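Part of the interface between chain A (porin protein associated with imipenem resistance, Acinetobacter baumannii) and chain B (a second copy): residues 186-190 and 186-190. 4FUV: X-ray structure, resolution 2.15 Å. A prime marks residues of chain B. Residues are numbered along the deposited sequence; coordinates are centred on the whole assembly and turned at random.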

# COMPACT_ATOMS: atom_id res chain seq x y z
N ALA A 186 -27.72 5.87 -1.56
CA ALA A 186 -26.46 6.47 -1.15
C ALA A 186 -26.56 7.98 -1.19
O ALA A 186 -27.33 8.54 -1.96
CB ALA A 186 -25.35 5.98 -2.06
N VAL A 187 -25.78 8.65 -0.35
CA VAL A 187 -25.68 10.10 -0.40
C VAL A 187 -24.42 10.48 -1.14
O VAL A 187 -23.47 9.69 -1.23
CB VAL A 187 -25.66 10.72 1.00
CG1 VAL A 187 -26.91 10.32 1.77
CG2 VAL A 187 -24.40 10.26 1.75
N THR A 188 -24.38 11.71 -1.65
CA THR A 188 -23.25 12.16 -2.46
C THR A 188 -23.31 13.68 -2.61
O THR A 188 -24.32 14.28 -2.30
CB THR A 188 -23.31 11.51 -3.85
OG1 THR A 188 -22.03 11.58 -4.48
CG2 THR A 188 -24.38 12.18 -4.73
N THR A 189 -22.23 14.31 -3.07
CA THR A 189 -22.30 15.73 -3.39
C THR A 189 -21.81 15.96 -4.80
O THR A 189 -21.73 17.09 -5.25
CB THR A 189 -21.51 16.63 -2.42
OG1 THR A 189 -20.16 16.18 -2.35
CG2 THR A 189 -22.15 16.62 -1.02
N GLY A 190 -21.51 14.88 -5.51
CA GLY A 190 -21.04 14.99 -6.87
C GLY A 190 -22.16 15.22 -7.85
O GLY A 190 -23.34 15.28 -7.48
N ALA B 186 -20.64 18.81 5.06
CA ALA B 186 -20.44 17.46 4.55
C ALA B 186 -21.71 16.65 4.69
O ALA B 186 -22.53 16.90 5.57
CB ALA B 186 -19.30 16.80 5.29
N VAL B 187 -21.89 15.68 3.80
CA VAL B 187 -23.00 14.74 3.92
C VAL B 187 -22.49 13.45 4.53
O VAL B 187 -21.29 13.16 4.47
CB VAL B 187 -23.64 14.44 2.57
CG1 VAL B 187 -24.14 15.73 1.93
CG2 VAL B 187 -22.64 13.74 1.65
N THR B 188 -23.40 12.67 5.10
CA THR B 188 -23.01 11.45 5.80
C THR B 188 -24.26 10.59 6.05
O THR B 188 -25.36 11.08 5.90
CB THR B 188 -22.36 11.80 7.15
OG1 THR B 188 -21.61 10.68 7.64
CG2 THR B 188 -23.43 12.22 8.19
N THR B 189 -24.08 9.32 6.42
CA THR B 189 -25.23 8.53 6.83
C THR B 189 -24.98 7.92 8.19
O THR B 189 -25.79 7.16 8.68
CB THR B 189 -25.62 7.42 5.83
OG1 THR B 189 -24.47 6.59 5.58
CG2 THR B 189 -26.14 8.02 4.52
N GLY B 190 -23.85 8.27 8.79
CA GLY B 190 -23.51 7.74 10.09
C GLY B 190 -24.23 8.45 11.21
O GLY B 190 -25.01 9.39 10.98

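Two copies of the same short segment, residues 186-190 of chain A and of chain B, meet across an exact two-fold axis. The touching parts run nearly antiparallel, with the directions from CA 187 to CA 189 lying 170° apart, and every contact made by one chain recurs with the chains exchanged. No hydrogen bond crosses between the stretches; the contact rests on the packing of methyl groups, and the two sides together bury 218 Å².

Along chain B, Ala186′ comes first and stays out of the contact. Its CA-to-CB bond points away from chain A, and its extended backbone (phi/psi -147/151) belongs to a strand that continues into Val187′. Alternation along this extended chain then turns the next CA-to-CB bond toward the partner.

Val187′ is the centre of the register. Its CA lies 6.9 Å from the CA of Val187, too far for the backbones to touch there, and the gap between them is filled by side chains. Both valines adopt the m rotamer (chi1 -58°), which places one methyl of each close to the axis, on its own side: CG2 of Val187′ meets CG2 of Val187 at 3.9 Å, an ordinary apolar van der Waals contact. The same CG2 of Val187′ also lies 4.2 Å from the backbone N of Thr188, so this methyl rests beside the partner's main chain as well as its valine. The other methyl has a different neighbour: CG1 of Val187′ approaches CG2 of Thr189 to 3.7 Å. With both branches engaged, each valine has more of its area covered by the opposing stretch than any other residue of its own chain.

At Thr188′ the CA-to-CB bond again points away from chain A, and the nearest approach of its side chain to the chain A stretch is 6.0 Å, from CB of Thr188′ to CG2 of Val187. Its part in the contact is played by the backbone, whose N lies 4.2 Å from CG2 of Val187. The hydroxyl serves its own chain instead: in the t rotamer (chi1 -162°), OG1 of Thr188′ accepts a weak hydrogen bond from N of Gly190′ at 3.5 Å, long but nearly straight at 169°. OG1 also has a hydrogen-bonding partner elsewhere in the structure.

The CA-to-CB bond of Thr189′ again points toward the chain A stretch, and here the threonine makes its contact through its methyl group. Its CG2 packs against CG1 of Val187 at 3.7 Å, the symmetry mate of the contact already made by Val187′ with Thr189. Such methyl-to-methyl packing asks nothing of the hydroxyl, and OG1 of Thr189′, with chi1 at 55° (p), is hydrogen-bonded elsewhere in the structure. The two valine-threonine pairs thus flank the central valine pair, giving a small, symmetric apolar patch.

The backbone changes course at Thr189′ (phi/psi -127/4), leaving the extended conformation of the preceding residues. Gly190′, which has no side chain, lies beyond the contact and has none of its surface covered by the chain A stretch; its N completes the weak bond to OG1 of Thr188′, spanning the bend within chain B.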